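Long-range contacts in NEQ011 (Nanoarchaeum equitans Kin4-M, PDB 6GQ8), which probably reduces superoxide at a mononuclear non-haem iron centre, as a neelaredoxin-type superoxide reductase: residues His10-Ile16 / Trp103-Leu109; Val33-Asn37 / Tyr74-Lys78; Ser40-Val46 / Ile94-His100. All coordinates share one frame; numbering follows the deposited sequence.

How the interactions relate
All three contacts meet at one iron. Interaction 1 supplies His10, interaction 2 His35, and interaction 3 His41, Cys97 and His100. The four histidine nitrogens follow one another round the metal, with His35 NE2 3.0 Å from His41 NE2 and His10 NE2 3.1 Å from His100 ND1. Cys97 SG lies to one side of this square, giving the square-pyramidal centre of four histidines and one cysteine known from superoxide reductases. Beyond the metal, interactions 1 and 3 share a sheet, since strands 101-108 and 89-97 are neighbours and Ser95 N probably bonds to Trp103 O (2.9 Å). Interaction 2 sits closer to interaction 3, their centres about 10 Å apart, and about 16 Å from interaction 1.

Interaction 1: residues His10-Ile16 / Trp103-Leu109; sequences HSPIIEI and WKTEKEL. With FE (Fe (III) ion), chain E.
His10 lays its CB on the Trp103 indole, 3.2 Å from the centroid of the five-membered ring and 9° off the ring normal, a CH-pi contact over the face. The two rings are nearly parallel but slid apart, so they barely overlap. With CG anti to the carbonyl carbon (chi1 -64°), the imidazole runs on past the indole and brings His10 NE2 to the iron at 2.2 Å, while His10 ND1 is hydrogen-bonded to Asn7 OD1. Ser11 OG, bonded to Asn7 N, also reaches Lys104 O through a water. At Pro12 the ring slides past Thr105, and Thr105 OG1 makes a weak 3.1 Å hydrogen bond to Pro12 O. Ile14 then points at the other strand, its CD1 3.5 Å from Thr105 O, and the Lys107 chain slides past it in the opposite direction, with Lys107 CD 3.3 Å from Ile14 O. Ile16 meets the same methylene, Ile16 CD1 to Lys107 CD being 3.7 Å, and beyond it touches Leu109. The strand axes lie 6.8 Å apart at 18°, nearly parallel, and no backbone hydrogen bond joins them: side chains hold two different sheets together. Polar and aromatic contacts at the iron end thus give way to aliphatic ones toward the C-terminus. His10 is held by the metal, by the side-chain oxygen of Asn7 and, through CB, by the indole face, which should restrict rotation of its ring.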
loop_
_atom_site.group_PDB
_atom_site.type_symbol
_atom_site.label_atom_id
_atom_site.label_comp_id
_atom_site.label_asym_id
_atom_site.label_seq_id
_atom_site.Cartn_x
_atom_site.Cartn_y
_atom_site.Cartn_z
ATOM N N HIS A 10 11.291 -17.824 -4.332
ATOM C CA HIS A 10 11.182 -16.437 -3.905
ATOM C C HIS A 10 11.339 -15.411 -5.020
ATOM O O HIS A 10 10.865 -14.282 -4.855
ATOM C CB HIS A 10 12.228 -16.127 -2.822
ATOM C CG HIS A 10 12.047 -16.906 -1.556
ATOM N ND1 HIS A 10 12.771 -18.044 -1.276
ATOM C CD2 HIS A 10 11.243 -16.700 -0.487
ATOM C CE1 HIS A 10 12.411 -18.513 -0.093
ATOM N NE2 HIS A 10 11.485 -17.716 0.407
ATOM N N SER A 11 11.978 -15.755 -6.133
ATOM C CA SER A 11 12.239 -14.765 -7.175
ATOM C C SER A 11 10.946 -14.386 -7.891
ATOM O O SER A 11 10.205 -15.271 -8.332
ATOM C CB SER A 11 13.260 -15.293 -8.183
ATOM O OG SER A 11 14.547 -15.392 -7.600
ATOM N N PRO A 12 10.634 -13.093 -8.021
ATOM C CA PRO A 12 9.442 -12.674 -8.773
ATOM C C PRO A 12 9.696 -12.747 -10.271
ATOM O O PRO A 12 10.432 -11.930 -10.832
ATOM C CB PRO A 12 9.223 -11.232 -8.297
ATOM C CG PRO A 12 10.583 -10.753 -7.906
ATOM C CD PRO A 12 11.326 -11.958 -7.384
ATOM N N ILE A 13 9.079 -13.724 -10.926
ATOM C CA ILE A 13 9.299 -13.939 -12.354
ATOM C C ILE A 13 8.438 -12.965 -13.146
ATOM O O ILE A 13 7.234 -12.840 -12.899
ATOM C CB ILE A 13 8.987 -15.394 -12.737
ATOM C CG1 ILE A 13 9.893 -16.354 -11.965
ATOM C CG2 ILE A 13 9.146 -15.599 -14.238
ATOM C CD1 ILE A 13 11.368 -16.052 -12.118
ATOM N N ILE A 14 9.050 -12.286 -14.113
ATOM C CA ILE A 14 8.376 -11.278 -14.926
ATOM C C ILE A 14 8.119 -11.854 -16.313
ATOM O O ILE A 14 9.030 -12.410 -16.938
ATOM C CB ILE A 14 9.210 -9.988 -15.024
ATOM C CG1 ILE A 14 9.542 -9.450 -13.631
ATOM C CG2 ILE A 14 8.478 -8.939 -15.845
ATOM C CD1 ILE A 14 10.618 -8.390 -13.633
ATOM N N GLU A 15 6.886 -11.705 -16.797
ATOM C CA GLU A 15 6.541 -11.987 -18.184
ATOM C C GLU A 15 5.896 -10.758 -18.807
ATOM O O GLU A 15 5.104 -10.066 -18.160
ATOM C CB GLU A 15 5.596 -13.184 -18.314
ATOM C CG GLU A 15 6.212 -14.511 -17.926
ATOM C CD GLU A 15 5.302 -15.683 -18.237
ATOM O OE1 GLU A 15 4.135 -15.448 -18.618
ATOM O OE2 GLU A 15 5.761 -16.838 -18.121
ATOM N N ILE A 16 6.241 -10.491 -20.064
ATOM C CA ILE A 16 5.824 -9.280 -20.761
ATOM C C ILE A 16 5.129 -9.667 -22.059
ATOM O O ILE A 16 5.668 -10.454 -22.844
ATOM C CB ILE A 16 7.019 -8.352 -21.051
ATOM C CG1 ILE A 16 7.750 -7.991 -19.756
ATOM C CG2 ILE A 16 6.559 -7.093 -21.772
ATOM C CD1 ILE A 16 9.090 -7.321 -19.980
ATOM N N TRP A 103 13.544 -9.894 -2.568
ATOM C CA TRP A 103 14.110 -10.524 -3.752
ATOM C C TRP A 103 13.807 -9.665 -4.972
ATOM O O TRP A 103 12.711 -9.112 -5.091
ATOM C CB TRP A 103 13.548 -11.936 -3.945
ATOM C CG TRP A 103 13.806 -12.848 -2.785
ATOM C CD1 TRP A 103 13.111 -12.901 -1.611
ATOM C CD2 TRP A 103 14.828 -13.846 -2.692
ATOM N NE1 TRP A 103 13.642 -13.867 -0.790
ATOM C CE2 TRP A 103 14.699 -14.460 -1.431
ATOM C CE3 TRP A 103 15.841 -14.278 -3.553
ATOM C CZ2 TRP A 103 15.539 -15.488 -1.013
ATOM C CZ3 TRP A 103 16.678 -15.294 -3.133
ATOM C CH2 TRP A 103 16.522 -15.889 -1.875
ATOM N N LYS A 104 14.779 -9.568 -5.879
ATOM C CA LYS A 104 14.695 -8.694 -7.041
ATOM C C LYS A 104 14.881 -9.491 -8.325
ATOM O O LYS A 104 15.668 -10.443 -8.371
ATOM C CB LYS A 104 15.755 -7.585 -6.984
ATOM C CG LYS A 104 15.646 -6.564 -8.108
ATOM C CD LYS A 104 16.704 -5.479 -7.999
ATOM C CE LYS A 104 18.026 -5.958 -8.578
ATOM N NZ LYS A 104 18.983 -4.843 -8.817
ATOM N N THR A 105 14.149 -9.093 -9.366
ATOM C CA THR A 105 14.316 -9.622 -10.711
ATOM C C THR A 105 14.229 -8.472 -11.703
ATOM O O THR A 105 13.382 -7.586 -11.563
ATOM C CB THR A 105 13.253 -10.680 -11.040
ATOM O OG1 THR A 105 13.425 -11.819 -10.188
ATOM C CG2 THR A 105 13.346 -11.121 -12.497
ATOM N N GLU A 106 15.105 -8.490 -12.705
ATOM C CA GLU A 106 15.110 -7.494 -13.766
ATOM C C GLU A 106 14.845 -8.180 -15.097
ATOM O O GLU A 106 15.302 -9.305 -15.326
ATOM C CB GLU A 106 16.444 -6.740 -13.818
ATOM C CG GLU A 106 16.750 -5.931 -12.567
ATOM C CD GLU A 106 18.130 -5.297 -12.596
ATOM O OE1 GLU A 106 18.839 -5.448 -13.614
ATOM O OE2 GLU A 106 18.503 -4.646 -11.599
ATOM N N LYS A 107 14.101 -7.504 -15.971
ATOM C CA LYS A 107 13.839 -8.015 -17.308
ATOM C C LYS A 107 13.868 -6.861 -18.298
ATOM O O LYS A 107 13.176 -5.857 -18.103
ATOM C CB LYS A 107 12.485 -8.729 -17.367
ATOM C CG LYS A 107 12.255 -9.538 -18.631
ATOM C CD LYS A 107 10.923 -10.264 -18.566
ATOM C CE LYS A 107 10.792 -11.279 -19.684
ATOM N NZ LYS A 107 11.889 -12.283 -19.631
ATOM N N GLU A 108 14.660 -7.011 -19.356
ATOM C CA GLU A 108 14.738 -5.982 -20.383
ATOM C C GLU A 108 13.417 -5.869 -21.133
ATOM O O GLU A 108 12.800 -6.875 -21.495
ATOM C CB GLU A 108 15.875 -6.287 -21.355
ATOM C CG GLU A 108 16.527 -5.049 -21.941
ATOM C CD GLU A 108 17.256 -4.230 -20.892
ATOM O OE1 GLU A 108 17.243 -2.984 -20.993
ATOM O OE2 GLU A 108 17.834 -4.831 -19.961
ATOM N N LEU A 109 12.990 -4.634 -21.374
ATOM C CA LEU A 109 11.721 -4.377 -22.046
ATOM C C LEU A 109 11.823 -4.619 -23.548
ATOM O O LEU A 109 12.765 -4.172 -24.202
ATOM C CB LEU A 109 11.257 -2.945 -21.778
ATOM C CG LEU A 109 9.798 -2.646 -22.121
ATOM C CD1 LEU A 109 8.857 -3.472 -21.259
ATOM C CD2 LEU A 109 9.510 -1.163 -21.968
ATOM O OXT LEU A 109 10.962 -5.265 -24.143
HETATM FE FE FE E . 10.058 -17.757 2.135
HETATM O O HOH W 1 15.596 -12.819 -7.013
#

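Interaction 2: residues Val33-Asn37 / Tyr74-Lys78; sequences VKHPN and YTEPK. With FE (Fe (III) ion), chain E.
Asn37 and Thr75 make the stronger of the two hydrogen bonds here: Asn37 ND2 donates to Thr75 O at 2.8 Å, with an N-H...O angle of 137°. The acceptor lies close to the amide plane of Asn37, but the donor stands 56° out of the carbonyl plane of Thr75 and misses its lone pairs. The other end of the amide, Asn37 OD1, takes a hydrogen bond from His68 ND1, so both polar atoms of this side chain are engaged. With an alanine here, Thr75 O and His68 ND1 would probably lose these partners, and the tie between loop and strand would weaken. The charged pair is Lys34 with Glu76, a salt bridge whose hydrogen bond is weak, Lys34 NZ to Glu76 OE1 being 3.0 Å; two successive bends near the end of the lysine chain turn NZ to the carboxylate. A van der Waals contact sets Asn37 O at the edge of the Tyr74 ring, 3.4 Å from Tyr74 CE1. As for the metal, His35 NE2 binds iron at 2.2 Å and His35 ND1 donates to Pro36 O at 2.7 Å, on a lone pair. The loop between strands 22-29 and 43-52 thus lies against strand 74-84, which turns a corner at Pro77 and packs there on Val29 and Ile43; before that corner, Tyr74 and Thr75 pair antiparallel with a strand of the second subunit, so the sheet runs on across the interface.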
loop_
_atom_site.group_PDB
_atom_site.type_symbol
_atom_site.label_atom_id
_atom_site.label_comp_id
_atom_site.label_asym_id
_atom_site.label_seq_id
_atom_site.Cartn_x
_atom_site.Cartn_y
_atom_site.Cartn_z
ATOM N N VAL A 33 8.043 -23.720 -8.343
ATOM C CA VAL A 33 7.948 -24.352 -7.035
ATOM C C VAL A 33 7.130 -23.411 -6.164
ATOM O O VAL A 33 7.590 -22.311 -5.830
ATOM C CB VAL A 33 9.323 -24.631 -6.415
ATOM C CG1 VAL A 33 9.162 -25.314 -5.071
ATOM C CG2 VAL A 33 10.163 -25.487 -7.356
ATOM N N LYS A 34 5.921 -23.834 -5.803
ATOM C CA LYS A 34 5.011 -22.970 -5.064
ATOM C C LYS A 34 5.589 -22.621 -3.698
ATOM O O LYS A 34 6.067 -23.492 -2.968
ATOM C CB LYS A 34 3.648 -23.649 -4.915
ATOM C CG LYS A 34 2.629 -23.216 -5.964
ATOM C CD LYS A 34 1.308 -23.959 -5.814
ATOM C CE LYS A 34 0.650 -23.664 -4.475
ATOM N NZ LYS A 34 0.221 -22.241 -4.375
ATOM N N HIS A 35 5.555 -21.339 -3.364
ATOM C CA HIS A 35 5.989 -20.890 -2.049
ATOM C C HIS A 35 4.856 -21.095 -1.043
ATOM O O HIS A 35 3.684 -20.932 -1.392
ATOM C CB HIS A 35 6.388 -19.411 -2.100
ATOM C CG HIS A 35 7.005 -18.897 -0.834
ATOM N ND1 HIS A 35 6.258 -18.393 0.209
ATOM C CD2 HIS A 35 8.302 -18.782 -0.456
ATOM C CE1 HIS A 35 7.065 -18.003 1.180
ATOM N NE2 HIS A 35 8.311 -18.227 0.802
ATOM N N PRO A 36 5.174 -21.472 0.196
ATOM C CA PRO A 36 4.124 -21.606 1.213
ATOM C C PRO A 36 3.332 -20.315 1.364
ATOM O O PRO A 36 3.856 -19.213 1.187
ATOM C CB PRO A 36 4.906 -21.936 2.491
ATOM C CG PRO A 36 6.155 -22.591 2.003
ATOM C CD PRO A 36 6.488 -21.923 0.690
ATOM N N ASN A 37 2.039 -20.463 1.670
ATOM C CA ASN A 37 1.138 -19.326 1.885
ATOM C C ASN A 37 0.451 -19.551 3.229
ATOM O O ASN A 37 -0.676 -20.045 3.293
ATOM C CB ASN A 37 0.134 -19.178 0.744
ATOM C CG ASN A 37 -0.520 -17.810 0.717
ATOM O OD1 ASN A 37 -0.538 -17.096 1.721
ATOM N ND2 ASN A 37 -1.064 -17.437 -0.435
ATOM N N TYR A 74 -7.002 -17.377 0.567
ATOM C CA TYR A 74 -5.581 -17.245 0.279
ATOM C C TYR A 74 -5.390 -16.457 -1.006
ATOM O O TYR A 74 -5.921 -16.844 -2.050
ATOM C CB TYR A 74 -4.923 -18.620 0.135
ATOM C CG TYR A 74 -5.008 -19.479 1.370
ATOM C CD1 TYR A 74 -3.982 -19.490 2.302
ATOM C CD2 TYR A 74 -6.116 -20.287 1.603
ATOM C CE1 TYR A 74 -4.053 -20.280 3.430
ATOM C CE2 TYR A 74 -6.200 -21.076 2.732
ATOM C CZ TYR A 74 -5.165 -21.068 3.642
ATOM O OH TYR A 74 -5.238 -21.852 4.768
ATOM N N THR A 75 -4.607 -15.384 -0.938
ATOM C CA THR A 75 -4.231 -14.632 -2.129
ATOM C C THR A 75 -2.928 -15.199 -2.680
ATOM O O THR A 75 -1.906 -15.212 -1.983
ATOM C CB THR A 75 -4.071 -13.142 -1.834
ATOM O OG1 THR A 75 -5.213 -12.664 -1.113
ATOM C CG2 THR A 75 -3.953 -12.369 -3.146
ATOM N N GLU A 76 -2.974 -15.677 -3.919
ATOM C CA GLU A 76 -1.784 -16.218 -4.561
ATOM C C GLU A 76 -0.822 -15.095 -4.938
ATOM O O GLU A 76 -1.256 -14.013 -5.345
ATOM C CB GLU A 76 -2.160 -17.005 -5.816
ATOM C CG GLU A 76 -2.681 -18.392 -5.546
ATOM C CD GLU A 76 -1.641 -19.282 -4.901
ATOM O OE1 GLU A 76 -0.730 -19.742 -5.625
ATOM O OE2 GLU A 76 -1.728 -19.515 -3.676
ATOM N N PRO A 77 0.485 -15.322 -4.824
ATOM C CA PRO A 77 1.470 -14.294 -5.202
ATOM C C PRO A 77 1.649 -14.205 -6.715
ATOM O O PRO A 77 2.716 -14.497 -7.263
ATOM C CB PRO A 77 2.737 -14.777 -4.484
ATOM C CG PRO A 77 2.587 -16.251 -4.427
ATOM C CD PRO A 77 1.120 -16.515 -4.239
ATOM N N LYS A 78 0.572 -13.828 -7.404
ATOM C CA LYS A 78 0.577 -13.674 -8.854
ATOM C C LYS A 78 -0.334 -12.515 -9.225
ATOM O O LYS A 78 -1.453 -12.418 -8.713
ATOM C CB LYS A 78 0.111 -14.958 -9.552
ATOM C CG LYS A 78 -0.040 -14.822 -11.061
ATOM C CD LYS A 78 -0.513 -16.119 -11.703
ATOM C CE LYS A 78 -0.624 -15.966 -13.213
ATOM N NZ LYS A 78 -0.959 -17.248 -13.894
HETATM FE FE FE E . 10.058 -17.757 2.135
#

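Interaction 3: residues Ser40-Val46 / Ile94-His100; sequences SHHIQWV and ISYCTLH. With FE (Fe (III) ion), chain E.
The His41 ring has Leu99 CD1 over one face, 3.8 Å from the centroid, and Cys97 SG at its edge. His42 takes Thr98 CG2 over one face, 3.7 Å from the ring centroid, and its ring also stacks with His68. Tyr96 CB lies over one face of Trp45, 3.6 Å from the centroid of the five-membered ring, while Gln44 OE1 lies at the indole edge and Gln44 CB at the edge of the Tyr96 ring. Both Trp45 NE1 and Tyr96 OH bond to His59 of the third subunit. Thr98 uses its two branches separately: with OG1 between backbone N and carbonyl carbon (chi1 57°), that hydroxyl accepts from His42 N at 3.1 Å while the methyl lies over one face of the imidazole, toward its rim. In return Thr98 N donates to His42 O at 3.1 Å, and further along the antiparallel strands Gln44 N bonds to Tyr96 O at 2.9 Å. Buried Trp45 N has no partner in the model. Iron is bound by His41 NE2, His100 ND1 and Cys97 SG, the sulfur at 2.5 Å. That sulfur also accepts from Leu99 N at 3.5 Å, a nearly straight bond (168°), and weakly from His100 N. These N-H groups would probably draw electron density from the sulfur and so temper its donation to iron, while the Thr98-His42 pairing fixes the backbone beside two of the ligands.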
loop_
_atom_site.group_PDB
_atom_site.type_symbol
_atom_site.label_atom_id
_atom_site.label_comp_id
_atom_site.label_asym_id
_atom_site.label_seq_id
_atom_site.Cartn_x
_atom_site.Cartn_y
_atom_site.Cartn_z
ATOM N N SER A 40 2.318 -17.168 9.113
ATOM C CA SER A 40 3.658 -16.799 9.551
ATOM C C SER A 40 4.713 -16.962 8.462
ATOM O O SER A 40 5.906 -16.818 8.749
ATOM C CB SER A 40 4.054 -17.601 10.791
ATOM O OG SER A 40 3.183 -17.314 11.870
ATOM N N HIS A 41 4.309 -17.260 7.226
ATOM C CA HIS A 41 5.271 -17.421 6.136
ATOM C C HIS A 41 4.516 -17.296 4.819
ATOM O O HIS A 41 3.801 -18.224 4.431
ATOM C CB HIS A 41 5.988 -18.764 6.230
ATOM C CG HIS A 41 7.105 -18.919 5.246
ATOM N ND1 HIS A 41 7.665 -20.139 4.935
ATOM C CD2 HIS A 41 7.774 -18.000 4.508
ATOM C CE1 HIS A 41 8.625 -19.968 4.044
ATOM N NE2 HIS A 41 8.713 -18.679 3.769
ATOM N N HIS A 42 4.686 -16.166 4.133
ATOM C CA HIS A 42 3.975 -15.943 2.880
ATOM C C HIS A 42 4.641 -14.819 2.102
ATOM O O HIS A 42 5.405 -14.021 2.652
ATOM C CB HIS A 42 2.497 -15.613 3.122
ATOM C CG HIS A 42 2.276 -14.436 4.023
ATOM N ND1 HIS A 42 1.892 -14.565 5.339
ATOM C CD2 HIS A 42 2.388 -13.105 3.794
ATOM C CE1 HIS A 42 1.773 -13.366 5.882
ATOM N NE2 HIS A 42 2.067 -12.462 4.964
ATOM N N ILE A 43 4.336 -14.773 0.809
ATOM C CA ILE A 43 4.745 -13.659 -0.036
ATOM C C ILE A 43 3.715 -12.554 0.149
ATOM O O ILE A 43 2.534 -12.735 -0.162
ATOM C CB ILE A 43 4.847 -14.079 -1.510
ATOM C CG1 ILE A 43 5.759 -15.301 -1.669
ATOM C CG2 ILE A 43 5.351 -12.914 -2.355
ATOM C CD1 ILE A 43 7.190 -15.076 -1.239
ATOM N N GLN A 44 4.158 -11.413 0.667
ATOM C CA GLN A 44 3.231 -10.367 1.082
ATOM C C GLN A 44 2.924 -9.373 -0.030
ATOM O O GLN A 44 1.770 -8.960 -0.183
ATOM C CB GLN A 44 3.788 -9.630 2.301
ATOM C CG GLN A 44 2.749 -8.847 3.084
ATOM C CD GLN A 44 3.296 -8.321 4.401
ATOM O OE1 GLN A 44 3.989 -7.303 4.434
ATOM N NE2 GLN A 44 2.998 -9.023 5.491
ATOM N N TRP A 45 3.923 -8.971 -0.812
ATOM C CA TRP A 45 3.698 -7.938 -1.814
ATOM C C TRP A 45 4.779 -7.999 -2.883
ATOM O O TRP A 45 5.819 -8.640 -2.714
ATOM C CB TRP A 45 3.651 -6.544 -1.175
ATOM C CG TRP A 45 4.840 -6.197 -0.321
ATOM C CD1 TRP A 45 4.927 -6.287 1.043
ATOM C CD2 TRP A 45 6.104 -5.693 -0.768
ATOM N NE1 TRP A 45 6.164 -5.870 1.467
ATOM C CE2 TRP A 45 6.904 -5.494 0.376
ATOM C CE3 TRP A 45 6.634 -5.374 -2.026
ATOM C CZ2 TRP A 45 8.208 -5.006 0.299
ATOM C CZ3 TRP A 45 7.927 -4.890 -2.100
ATOM C CH2 TRP A 45 8.700 -4.712 -0.943
ATOM N N VAL A 46 4.512 -7.310 -3.991
ATOM C CA VAL A 46 5.478 -7.128 -5.068
ATOM C C VAL A 46 5.397 -5.684 -5.549
ATOM O O VAL A 46 4.303 -5.156 -5.768
ATOM C CB VAL A 46 5.240 -8.110 -6.233
ATOM C CG1 VAL A 46 3.782 -8.101 -6.657
ATOM C CG2 VAL A 46 6.140 -7.769 -7.410
ATOM N N ILE A 94 10.277 -6.382 -7.251
ATOM C CA ILE A 94 10.776 -6.596 -5.900
ATOM C C ILE A 94 9.655 -7.241 -5.105
ATOM O O ILE A 94 8.554 -6.687 -5.020
ATOM C CB ILE A 94 11.229 -5.283 -5.242
ATOM C CG1 ILE A 94 12.385 -4.659 -6.029
ATOM C CG2 ILE A 94 11.620 -5.518 -3.787
ATOM C CD1 ILE A 94 12.945 -3.402 -5.394
ATOM N N SER A 95 9.932 -8.406 -4.529
ATOM C CA SER A 95 8.948 -9.142 -3.755
ATOM C C SER A 95 9.470 -9.358 -2.342
ATOM O O SER A 95 10.683 -9.383 -2.107
ATOM C CB SER A 95 8.626 -10.491 -4.405
ATOM O OG SER A 95 9.785 -11.301 -4.471
ATOM N N TYR A 96 8.545 -9.523 -1.400
ATOM C CA TYR A 96 8.883 -9.639 0.012
ATOM C C TYR A 96 8.271 -10.902 0.591
ATOM O O TYR A 96 7.067 -11.136 0.446
ATOM C CB TYR A 96 8.399 -8.422 0.805
ATOM C CG TYR A 96 8.574 -8.560 2.304
ATOM C CD1 TYR A 96 9.833 -8.506 2.882
ATOM C CD2 TYR A 96 7.479 -8.726 3.139
ATOM C CE1 TYR A 96 10.000 -8.624 4.253
ATOM C CE2 TYR A 96 7.636 -8.847 4.510
ATOM C CZ TYR A 96 8.900 -8.796 5.060
ATOM O OH TYR A 96 9.064 -8.915 6.425
ATOM N N CYS A 97 9.105 -11.710 1.237
ATOM C CA CYS A 97 8.665 -12.864 2.005
ATOM C C CYS A 97 8.826 -12.556 3.487
ATOM O O CYS A 97 9.829 -11.965 3.898
ATOM C CB CYS A 97 9.464 -14.115 1.633
ATOM S SG CYS A 97 9.210 -15.514 2.744
ATOM N N THR A 98 7.825 -12.937 4.282
ATOM C CA THR A 98 7.813 -12.574 5.695
ATOM C C THR A 98 8.925 -13.236 6.496
ATOM O O THR A 98 9.157 -12.836 7.643
ATOM C CB THR A 98 6.458 -12.915 6.318
ATOM O OG1 THR A 98 6.177 -14.305 6.124
ATOM C CG2 THR A 98 5.357 -12.080 5.681
ATOM N N LEU A 99 9.613 -14.232 5.939
ATOM C CA LEU A 99 10.724 -14.874 6.624
ATOM C C LEU A 99 12.061 -14.719 5.919
ATOM O O LEU A 99 13.093 -14.698 6.593
ATOM C CB LEU A 99 10.447 -16.376 6.811
ATOM C CG LEU A 99 9.343 -16.778 7.787
ATOM C CD1 LEU A 99 9.315 -18.290 7.962
ATOM C CD2 LEU A 99 9.531 -16.092 9.128
ATOM N N HIS A 100 12.078 -14.599 4.590
ATOM C CA HIS A 100 13.325 -14.648 3.834
ATOM C C HIS A 100 13.623 -13.347 3.095
ATOM O O HIS A 100 14.387 -13.351 2.123
ATOM C CB HIS A 100 13.303 -15.837 2.874
ATOM C CG HIS A 100 13.050 -17.143 3.559
ATOM N ND1 HIS A 100 11.846 -17.810 3.474
ATOM C CD2 HIS A 100 13.834 -17.886 4.376
ATOM C CE1 HIS A 100 11.908 -18.918 4.191
ATOM N NE2 HIS A 100 13.103 -18.988 4.750
HETATM FE FE FE E . 10.058 -17.757 2.135
#